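Local coordinates for 3,5-epimerase/4-reductase (Arabidopsis thaliana, PDB 4QQR), which catalyses the 3,5-epimerisation of dTDP-4-keto-6-deoxy-glucose and the following reduction that gives dTDP-beta-L-rhamnose, late steps in nucleotide-rhamnose synthesis, at residues A[30-34]-A[35-39]; A[94-97]-A[98-102]; A[208-212]-A[213-217]. All coordinates share one frame; numbering follows the deposited sequence.

Contact 1: residues A[30-34]-A[35-39]; sequences KLCEA and QGITY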
ATOM      1  N   LYS A  30       5.151  13.525 -27.307  1.00 50.87           N
ATOM      2  CA  LYS A  30       5.138  13.590 -28.759  1.00 52.79           C
ATOM      3  C   LYS A  30       3.721  13.689 -29.318  1.00 47.39           C
ATOM      4  O   LYS A  30       3.496  14.366 -30.301  1.00 47.04           O
ATOM      5  CB  LYS A  30       5.906  12.405 -29.358  1.00 53.68           C
ATOM      6  CG  LYS A  30       7.359  12.340 -28.858  1.00 59.93           C
ATOM      7  CD  LYS A  30       8.281  11.606 -29.845  1.00 68.89           C
ATOM      8  CE  LYS A  30       9.770  11.827 -29.516  1.00 75.14           C
ATOM      9  NZ  LYS A  30      10.228  11.087 -28.293  1.00 77.22           N
ATOM     10  N   LEU A  31       2.761  13.049 -28.667  1.00 46.40           N
ATOM     11  CA  LEU A  31       1.377  13.131 -29.122  1.00 46.92           C
ATOM     12  C   LEU A  31       0.765  14.514 -28.911  1.00 47.83           C
ATOM     13  O   LEU A  31       0.023  15.019 -29.755  1.00 48.69           O
ATOM     14  CB  LEU A  31       0.542  12.066 -28.433  1.00 46.56           C
ATOM     15  CG  LEU A  31       0.669  10.703 -29.099  1.00 45.97           C
ATOM     16  CD1 LEU A  31       0.246   9.606 -28.144  1.00 50.36           C
ATOM     17  CD2 LEU A  31      -0.180  10.686 -30.349  1.00 49.06           C
ATOM     18  N   CYS A  32       1.082  15.115 -27.771  1.00 51.33           N
ATOM     19  CA  CYS A  32       0.656  16.467 -27.467  1.00 49.36           C
ATOM     20  C   CYS A  32       1.243  17.441 -28.484  1.00 50.67           C
ATOM     21  O   CYS A  32       0.571  18.391 -28.893  1.00 48.92           O
ATOM     22  CB  CYS A  32       1.088  16.859 -26.054  1.00 46.39           C
ATOM     23  SG  CYS A  32       0.170  16.047 -24.715  1.00 48.57           S
ATOM     24  N   GLU A  33       2.496  17.214 -28.879  1.00 49.62           N
ATOM     25  CA  GLU A  33       3.099  18.028 -29.937  1.00 53.27           C
ATOM     26  C   GLU A  33       2.275  17.877 -31.202  1.00 52.19           C
ATOM     27  O   GLU A  33       1.834  18.864 -31.786  1.00 52.08           O
ATOM     28  CB  GLU A  33       4.556  17.634 -30.214  1.00 49.65           C
ATOM     29  CG  GLU A  33       5.567  18.297 -29.299  1.00 58.16           C
ATOM     30  CD  GLU A  33       6.861  17.495 -29.168  1.00 66.68           C
ATOM     31  OE1 GLU A  33       7.111  16.592 -30.008  1.00 64.26           O
ATOM     32  OE2 GLU A  33       7.625  17.763 -28.211  1.00 66.58           O
ATOM     33  N   ALA A  34       2.048  16.628 -31.595  1.00 50.41           N
ATOM     34  CA  ALA A  34       1.405  16.329 -32.865  1.00 50.96           C
ATOM     35  C   ALA A  34      -0.038  16.812 -32.907  1.00 52.92           C
ATOM     36  O   ALA A  34      -0.550  17.125 -33.986  1.00 52.43           O
ATOM     37  CB  ALA A  34       1.488  14.844 -33.173  1.00 47.23           C
ATOM     38  N   GLN A  35      -0.686  16.883 -31.742  1.00 51.58           N
ATOM     39  CA  GLN A  35      -2.092  17.316 -31.676  1.00 53.04           C
ATOM     40  C   GLN A  35      -2.250  18.785 -31.293  1.00 52.53           C
ATOM     41  O   GLN A  35      -3.373  19.262 -31.122  1.00 54.15           O
ATOM     42  CB  GLN A  35      -2.883  16.494 -30.656  1.00 50.43           C
ATOM     43  CG  GLN A  35      -3.282  15.099 -31.074  1.00 53.08           C
ATOM     44  CD  GLN A  35      -4.280  14.495 -30.083  1.00 61.75           C
ATOM     45  OE1 GLN A  35      -5.226  15.164 -29.655  1.00 65.36           O
ATOM     46  NE2 GLN A  35      -4.058  13.240 -29.697  1.00 60.89           N
ATOM     47  N   GLY A  36      -1.138  19.491 -31.114  1.00 47.55           N
ATOM     48  CA  GLY A  36      -1.200  20.882 -30.709  1.00 45.39           C
ATOM     49  C   GLY A  36      -1.695  21.116 -29.285  1.00 50.22           C
ATOM     50  O   GLY A  36      -2.336  22.132 -29.008  1.00 50.75           O
ATOM     51  N   ILE A  37      -1.398  20.191 -28.377  1.00 44.54           N
ATOM     52  CA  ILE A  37      -1.762  20.381 -26.982  1.00 47.05           C
ATOM     53  C   ILE A  37      -0.570  20.866 -26.153  1.00 46.24           C
ATOM     54  O   ILE A  37       0.513  20.257 -26.152  1.00 45.93           O
ATOM     55  CB  ILE A  37      -2.305  19.084 -26.338  1.00 50.32           C
ATOM     56  CG1 ILE A  37      -3.460  18.509 -27.157  1.00 48.01           C
ATOM     57  CG2 ILE A  37      -2.721  19.329 -24.875  1.00 42.50           C
ATOM     58  CD1 ILE A  37      -4.045  17.245 -26.554  1.00 44.84           C
ATOM     59  N   THR A  38      -0.781  21.953 -25.428  1.00 41.24           N
ATOM     60  CA  THR A  38       0.222  22.429 -24.499  1.00 45.53           C
ATOM     61  C   THR A  38       0.452  21.399 -23.388  1.00 48.85           C
ATOM     62  O   THR A  38      -0.479  21.022 -22.670  1.00 48.98           O
ATOM     63  CB  THR A  38      -0.209  23.765 -23.896  1.00 45.56           C
ATOM     64  OG1 THR A  38      -0.332  24.731 -24.950  1.00 42.23           O
ATOM     65  CG2 THR A  38       0.788  24.243 -22.843  1.00 41.15           C
ATOM     66  N   TYR A  39       1.687  20.932 -23.256  1.00 46.16           N
ATOM     67  CA  TYR A  39       2.008  19.978 -22.206  1.00 48.30           C
ATOM     68  C   TYR A  39       3.321  20.355 -21.555  1.00 47.90           C
ATOM     69  O   TYR A  39       4.132  21.040 -22.157  1.00 50.24           O
ATOM     70  CB  TYR A  39       2.142  18.580 -22.788  1.00 47.88           C
ATOM     71  CG  TYR A  39       3.442  18.390 -23.528  1.00 48.34           C
ATOM     72  CD1 TYR A  39       3.625  18.933 -24.797  1.00 50.07           C
ATOM     73  CD2 TYR A  39       4.490  17.672 -22.960  1.00 48.77           C
ATOM     74  CE1 TYR A  39       4.824  18.769 -25.480  1.00 51.31           C
ATOM     75  CE2 TYR A  39       5.682  17.499 -23.630  1.00 47.24           C
ATOM     76  CZ  TYR A  39       5.844  18.051 -24.886  1.00 52.36           C
ATOM     77  OH  TYR A  39       7.026  17.880 -25.559  1.00 61.52           O
TER

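Contact 2: residues A[94-97]-A[98-102]; sequences TLTL and ADICR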
ATOM      1  N   THR A  94       2.990   8.088  -5.999  1.00 39.17           N
ATOM      2  CA  THR A  94       1.722   8.014  -6.721  1.00 41.27           C
ATOM      3  C   THR A  94       0.538   8.416  -5.825  1.00 43.09           C
ATOM      4  O   THR A  94      -0.388   9.123  -6.263  1.00 41.07           O
ATOM      5  CB  THR A  94       1.460   6.593  -7.234  1.00 38.85           C
ATOM      6  OG1 THR A  94       2.666   6.047  -7.767  1.00 48.14           O
ATOM      7  CG2 THR A  94       0.413   6.596  -8.310  1.00 42.98           C
ATOM      8  N   LEU A  95       0.550   7.941  -4.583  1.00 38.53           N
ATOM      9  CA  LEU A  95      -0.507   8.305  -3.656  1.00 41.38           C
ATOM     10  C   LEU A  95      -0.460   9.814  -3.350  1.00 44.99           C
ATOM     11  O   LEU A  95      -1.505  10.467  -3.312  1.00 43.44           O
ATOM     12  CB  LEU A  95      -0.444   7.467  -2.372  1.00 41.94           C
ATOM     13  CG  LEU A  95      -1.213   6.137  -2.279  1.00 40.60           C
ATOM     14  CD1 LEU A  95      -2.386   6.094  -3.228  1.00 39.66           C
ATOM     15  CD2 LEU A  95      -0.331   4.958  -2.515  1.00 41.17           C
ATOM     16  N   THR A  96       0.746  10.363  -3.150  1.00 44.64           N
ATOM     17  CA  THR A  96       0.927  11.806  -2.937  1.00 42.63           C
ATOM     18  C   THR A  96       0.419  12.622  -4.116  1.00 42.95           C
ATOM     19  O   THR A  96      -0.277  13.632  -3.931  1.00 43.43           O
ATOM     20  CB  THR A  96       2.394  12.184  -2.652  1.00 45.82           C
ATOM     21  OG1 THR A  96       2.753  11.734  -1.341  1.00 52.81           O
ATOM     22  CG2 THR A  96       2.581  13.686  -2.701  1.00 47.09           C
ATOM     23  N   LEU A  97       0.748  12.173  -5.328  1.00 46.07           N
ATOM     24  CA  LEU A  97       0.273  12.833  -6.558  1.00 43.53           C
ATOM     25  C   LEU A  97      -1.252  12.784  -6.679  1.00 39.48           C
ATOM     26  O   LEU A  97      -1.877  13.787  -6.991  1.00 43.80           O
ATOM     27  CB  LEU A  97       0.943  12.247  -7.810  1.00 38.84           C
ATOM     28  CG  LEU A  97       0.496  12.833  -9.154  1.00 37.19           C
ATOM     29  CD1 LEU A  97       0.930  14.268  -9.339  1.00 40.72           C
ATOM     30  CD2 LEU A  97       1.010  12.013 -10.283  1.00 37.34           C
ATOM     31  N   ALA A  98      -1.847  11.625  -6.418  1.00 40.70           N
ATOM     32  CA  ALA A  98      -3.306  11.486  -6.475  1.00 42.92           C
ATOM     33  C   ALA A  98      -4.006  12.441  -5.510  1.00 41.67           C
ATOM     34  O   ALA A  98      -5.049  12.997  -5.814  1.00 43.71           O
ATOM     35  CB  ALA A  98      -3.700  10.061  -6.163  1.00 42.24           C
ATOM     36  N   ASP A  99      -3.401  12.612  -4.344  1.00 43.68           N
ATOM     37  CA  ASP A  99      -3.945  13.399  -3.251  1.00 45.70           C
ATOM     38  C   ASP A  99      -4.041  14.863  -3.632  1.00 43.58           C
ATOM     39  O   ASP A  99      -5.098  15.485  -3.537  1.00 41.71           O
ATOM     40  CB  ASP A  99      -3.026  13.253  -2.033  1.00 42.39           C
ATOM     41  CG  ASP A  99      -3.674  13.734  -0.765  1.00 47.74           C
ATOM     42  OD1 ASP A  99      -3.436  14.892  -0.373  1.00 48.83           O
ATOM     43  OD2 ASP A  99      -4.424  12.944  -0.161  1.00 53.19           O
ATOM     44  N   ILE A 100      -2.896  15.393  -4.048  1.00 43.65           N
ATOM     45  CA  ILE A 100      -2.764  16.769  -4.483  1.00 42.40           C
ATOM     46  C   ILE A 100      -3.701  17.073  -5.667  1.00 44.64           C
ATOM     47  O   ILE A 100      -4.352  18.125  -5.700  1.00 44.97           O
ATOM     48  CB  ILE A 100      -1.282  17.072  -4.816  1.00 45.99           C
ATOM     49  CG1 ILE A 100      -0.427  16.987  -3.546  1.00 44.60           C
ATOM     50  CG2 ILE A 100      -1.124  18.433  -5.489  1.00 48.46           C
ATOM     51  CD1 ILE A 100       1.071  17.051  -3.804  1.00 47.42           C
ATOM     52  N   CYS A 101      -3.788  16.150  -6.626  1.00 40.20           N
ATOM     53  CA  CYS A 101      -4.712  16.332  -7.731  1.00 41.70           C
ATOM     54  C   CYS A 101      -6.172  16.335  -7.237  1.00 44.12           C
ATOM     55  O   CYS A 101      -6.993  17.131  -7.700  1.00 42.62           O
ATOM     56  CB  CYS A 101      -4.500  15.272  -8.815  1.00 41.95           C
ATOM     57  SG  CYS A 101      -2.909  15.356  -9.691  1.00 49.23           S
ATOM     58  N   ARG A 102      -6.488  15.452  -6.295  1.00 40.35           N
ATOM     59  CA  ARG A 102      -7.847  15.361  -5.792  1.00 42.07           C
ATOM     60  C   ARG A 102      -8.242  16.652  -5.084  1.00 42.96           C
ATOM     61  O   ARG A 102      -9.292  17.228  -5.376  1.00 41.61           O
ATOM     62  CB  ARG A 102      -7.997  14.165  -4.854  1.00 44.05           C
ATOM     63  CG  ARG A 102      -9.409  13.978  -4.381  1.00 42.36           C
ATOM     64  CD  ARG A 102      -9.478  12.974  -3.260  1.00 47.28           C
ATOM     65  NE  ARG A 102     -10.776  13.017  -2.590  1.00 49.74           N
ATOM     66  CZ  ARG A 102     -11.030  13.743  -1.508  1.00 46.63           C
ATOM     67  NH1 ARG A 102     -10.073  14.479  -0.961  1.00 42.24           N
ATOM     68  NH2 ARG A 102     -12.237  13.725  -0.969  1.00 50.53           N
TER

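Contact 3: residues A[208-212]-A[213-217]; sequences IEMAK and RNLTG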
ATOM      1  N   ILE A 208      -5.419  10.024 -24.061  1.00 40.79           N
ATOM      2  CA  ILE A 208      -5.559  11.486 -24.115  1.00 42.25           C
ATOM      3  C   ILE A 208      -7.051  11.853 -24.096  1.00 44.57           C
ATOM      4  O   ILE A 208      -7.460  12.816 -23.430  1.00 45.45           O
ATOM      5  CB  ILE A 208      -4.904  12.144 -25.376  1.00 41.60           C
ATOM      6  CG1 ILE A 208      -3.417  11.783 -25.537  1.00 44.50           C
ATOM      7  CG2 ILE A 208      -5.080  13.642 -25.350  1.00 40.88           C
ATOM      8  CD1 ILE A 208      -2.578  11.965 -24.312  1.00 44.43           C
ATOM      9  N   GLU A 209      -7.855  11.068 -24.816  1.00 42.46           N
ATOM     10  CA  GLU A 209      -9.293  11.329 -24.961  1.00 46.45           C
ATOM     11  C   GLU A 209     -10.073  11.059 -23.677  1.00 45.49           C
ATOM     12  O   GLU A 209     -11.098  11.701 -23.422  1.00 42.15           O
ATOM     13  CB  GLU A 209      -9.903  10.517 -26.124  1.00 43.42           C
ATOM     14  CG  GLU A 209      -9.288  10.842 -27.481  1.00 51.26           C
ATOM     15  CD  GLU A 209      -9.479  12.308 -27.880  1.00 58.18           C
ATOM     16  OE1 GLU A 209     -10.583  12.850 -27.587  1.00 55.85           O
ATOM     17  OE2 GLU A 209      -8.529  12.906 -28.468  1.00 49.09           O
ATOM     18  N   MET A 210      -9.583  10.103 -22.883  1.00 46.40           N
ATOM     19  CA  MET A 210     -10.220   9.737 -21.612  1.00 43.24           C
ATOM     20  C   MET A 210     -10.102  10.887 -20.644  1.00 43.38           C
ATOM     21  O   MET A 210     -11.068  11.231 -19.967  1.00 44.03           O
ATOM     22  CB  MET A 210      -9.593   8.474 -21.029  1.00 37.52           C
ATOM     23  CG  MET A 210      -9.804   7.244 -21.912  1.00 42.41           C
ATOM     24  SD  MET A 210      -9.202   5.711 -21.181  1.00 43.10           S
ATOM     25  CE  MET A 210     -10.509   5.355 -20.015  1.00 36.73           C
ATOM     26  N   ALA A 211      -8.908  11.481 -20.608  1.00 44.16           N
ATOM     27  CA  ALA A 211      -8.655  12.728 -19.892  1.00 44.61           C
ATOM     28  C   ALA A 211      -9.620  13.825 -20.349  1.00 45.69           C
ATOM     29  O   ALA A 211     -10.299  14.440 -19.524  1.00 47.37           O
ATOM     30  CB  ALA A 211      -7.218  13.174 -20.088  1.00 39.95           C
ATOM     31  N   LYS A 212      -9.686  14.065 -21.656  1.00 41.56           N
ATOM     32  CA  LYS A 212     -10.597  15.072 -22.182  1.00 43.70           C
ATOM     33  C   LYS A 212     -12.046  14.842 -21.725  1.00 44.27           C
ATOM     34  O   LYS A 212     -12.779  15.798 -21.503  1.00 44.81           O
ATOM     35  CB  LYS A 212     -10.504  15.144 -23.705  1.00 46.14           C
ATOM     36  CG  LYS A 212      -9.227  15.825 -24.250  1.00 48.51           C
ATOM     37  CD  LYS A 212      -9.127  15.660 -25.769  1.00 44.05           C
ATOM     38  CE  LYS A 212      -8.110  16.614 -26.376  1.00 54.51           C
ATOM     39  NZ  LYS A 212      -7.645  16.202 -27.760  1.00 55.33           N
ATOM     40  N   ARG A 213     -12.439  13.580 -21.550  1.00 43.96           N
ATOM     41  CA  ARG A 213     -13.802  13.246 -21.154  1.00 41.05           C
ATOM     42  C   ARG A 213     -13.950  13.140 -19.654  1.00 41.30           C
ATOM     43  O   ARG A 213     -14.988  12.710 -19.162  1.00 41.67           O
ATOM     44  CB  ARG A 213     -14.221  11.924 -21.765  1.00 40.82           C
ATOM     45  CG  ARG A 213     -14.228  11.936 -23.257  1.00 44.69           C
ATOM     46  CD  ARG A 213     -14.763  10.623 -23.807  1.00 45.67           C
ATOM     47  NE  ARG A 213     -14.464  10.489 -25.225  1.00 44.96           N
ATOM     48  CZ  ARG A 213     -14.783   9.437 -25.968  1.00 45.00           C
ATOM     49  NH1 ARG A 213     -15.422   8.400 -25.432  1.00 41.19           N
ATOM     50  NH2 ARG A 213     -14.452   9.428 -27.254  1.00 46.11           N
ATOM     51  N   ASN A 214     -12.899  13.509 -18.937  1.00 45.14           N
ATOM     52  CA  ASN A 214     -12.857  13.378 -17.481  1.00 46.55           C
ATOM     53  C   ASN A 214     -13.255  11.987 -16.922  1.00 44.76           C
ATOM     54  O   ASN A 214     -13.997  11.885 -15.938  1.00 41.19           O
ATOM     55  CB  ASN A 214     -13.686  14.495 -16.850  1.00 46.46           C
ATOM     56  CG  ASN A 214     -13.295  15.869 -17.367  1.00 47.40           C
ATOM     57  OD1 ASN A 214     -12.115  16.231 -17.372  1.00 49.33           O
ATOM     58  ND2 ASN A 214     -14.281  16.632 -17.823  1.00 44.75           N
ATOM     59  N   LEU A 215     -12.758  10.925 -17.556  1.00 40.79           N
ATOM     60  CA  LEU A 215     -13.053   9.562 -17.109  1.00 43.55           C
ATOM     61  C   LEU A 215     -12.343   9.219 -15.802  1.00 40.13           C
ATOM     62  O   LEU A 215     -11.273   9.745 -15.515  1.00 39.34           O
ATOM     63  CB  LEU A 215     -12.695   8.535 -18.189  1.00 41.57           C
ATOM     64  CG  LEU A 215     -13.521   8.660 -19.463  1.00 42.13           C
ATOM     65  CD1 LEU A 215     -13.238   7.490 -20.404  1.00 38.25           C
ATOM     66  CD2 LEU A 215     -14.995   8.745 -19.113  1.00 39.22           C
ATOM     67  N   THR A 216     -12.940   8.331 -15.011  1.00 41.47           N
ATOM     68  CA  THR A 216     -12.366   7.953 -13.712  1.00 42.49           C
ATOM     69  C   THR A 216     -12.680   6.503 -13.362  1.00 39.07           C
ATOM     70  O   THR A 216     -13.472   5.858 -14.038  1.00 42.17           O
ATOM     71  CB  THR A 216     -12.823   8.909 -12.574  1.00 42.17           C
ATOM     72  OG1 THR A 216     -14.195   9.283 -12.772  1.00 49.16           O
ATOM     73  CG2 THR A 216     -11.978  10.175 -12.577  1.00 43.73           C
ATOM     74  N   GLY A 217     -12.065   5.999 -12.300  1.00 42.95           N
ATOM     75  CA  GLY A 217     -12.184   4.602 -11.937  1.00 34.77           C
ATOM     76  C   GLY A 217     -11.148   3.769 -12.676  1.00 42.16           C
ATOM     77  O   GLY A 217     -10.175   4.295 -13.230  1.00 40.44           O
TER
HETATM   78  O   HOH W   1     -13.011  12.621 -26.523  1.00 51.92           O

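Contact 1: residues A[30-34]-A[35-39]
Tyr39 lies against Cys32 and Glu33 where helix 23-34 ends in a Schellman motif and the chain turns back into strand 38-41, the second strand of the first beta-alpha-beta unit of the Rossmann fold. The tyrosine can be followed outward. Its CB sits 3.7 Å from Cys32 SG, and its CG and CD1 run past the CB of the same cysteine, CD1 coming within 3.5 Å. The sulfur stands oblique to the ring, 5.0 Å from SG to the centroid of Tyr39, a sulfur-aromatic contact. Further out, CE1 passes Glu33 CG on the way to the carboxylate of that residue. With CG of Tyr39 set between its backbone N and carbonyl carbon (chi1 76°), the ring lies alongside the last helical turn. Glutamate suits its place because its chain, extended beyond CG, brings a carboxylate from the exposed face of the helix to the tyrosine hydroxyl; cysteine is small enough to stay buried beside the base of the Tyr39 side chain, where it also touches Phe15 of strand 14-18.

The turn is closed by the backbone. Ile37 N reaches back to Cys32 O at 2.7 Å, and Gly36 N bonds to Glu33 O. Gly36 has positive phi, which glycine adopts most readily. Ile37 turns its branched side chain to Ile208 and Lys212 of helix 200-212. At the phenolic end, Tyr39 OH donates to Glu33 OE2 at 2.7 Å from above the carboxylate plane, with ring and carboxylate turned 60° apart.

Contact 2: residues A[94-97]-A[98-102]
Thr94 O, Leu95 O, Thr96 O and Leu97 O each accept the N-H of the residue four places on, so the backbone runs as an unbroken alpha-helix through Ala98, Asp99, Ile100 and Cys101. Of these bonds Ile100 N to Thr96 O, 3.2 Å long, is nearly straight at 175°. Thr96 and Ile100, one turn apart, lie side by side and point the same way. The methyl CG2 of Thr96 meets CD1 of Ile100 at 3.8 Å, and CG1 of Ile100 rests 3.4 Å from Thr96 O. Thr96 can offer its methyl here because CG2 lies anti to the backbone N while OG1 stays beside that N (chi1 -72°) and bonds to Ala92 O in the preceding turn. A beta-branched threonine thus supplies an apolar branch and hides its hydroxyl against the helix.

This is the long helix 80-103 of the Rossmann domain, flanked by helix 49-59 and helix 143-155 and also packed against the second subunit. Leu97 and Cys101 form the next pair along it, facing strand 63-66: CD1 of Leu97 comes 4.0 Å from SG of Cys101. Leu97 packs on Asn66 and on Ile52 of helix 49-59, Cys101 on Val64; both are apolar enough for this buried face. Ala98 has just a methyl, its CB 3.4 Å from Thr94 O, a size that suits close approach to Tyr158 and Leu155. Asp99 keeps its CB by Thr96 O, 3.4 Å away, but leads its carboxylate off to two arginines: OD1 forms a salt bridge with Arg49, and OD2 another with Arg88 of the second subunit.

Contact 3: residues A[208-212]-A[213-217]
Met210 and Leu215 meet on the packed side of this helix end. Their side chains cross at about a right angle, and a single leucine methyl, CD1, takes the contact: Met210 CE lies 3.5 Å from it, while CB and CG of the methionine approach the same methyl at 3.8 Å. The methionine chain is bent at chi3 (78°), which brings CE round to the leucine. Leu272 and Phe276 add to the apolar surroundings of Met210, surroundings that suit a flexible, unbranched thioether. Putting an alanine in place of this leucine removes CD1 and is likely to leave Met210 CE without its neighbour, opening a gap beside the thioether.

The opposite character appears around Glu209, Lys212 and Arg213, where charged chains lie toward the solvent and meet through longer or water-mediated links. Lys212 NZ makes a weak salt bridge, 3.5 Å to Glu209 OE2, and is shared with Gln35 OE1, also weakly. The other carboxylate oxygen, Glu209 OE1, accepts from a water, which in turn accepts from Arg213 NE at 2.9 Å in the plane of the guanidinium. Arginine suits this position because its chain, extended from CG to NE, passes Glu209 O, so that NE reaches the water and NH1 a salt bridge with Glu275.

Between the two sides the backbone seals the helix. Leu215 N bonds to Met210 O at 3.0 Å and almost straight (176°), and Asn214 N reaches Ala211 O at 2.8 Å. Asn214 has positive phi, a conformation asparagine tolerates better than most residues. These two bonds make the Schellman motif that ends helix 200-212 and turns the chain toward strand 217-220, the outermost strand of the Rossmann sheet at that end.

How the contacts relate
Contact 1 and contact 3 are both Schellman helix ends that hand the chain to edge strands of the same parallel sheet, 38-41 and 217-220, at its two ends. Contact 2 instead lies within a continuous helix. It is also the buried one, whereas contact 1 is at the surface and contact 3 is partly buried. Their polar chemistry differs accordingly: a tyrosine-carboxylate bond in contact 1, an intersubunit salt bridge in contact 2, and water-linked charges in contact 3. Contacts 1 and 3 touch, through Ile37 on Ile208 and a weak Gln35-Lys212 hydrogen bond; contact 2 stands apart from both.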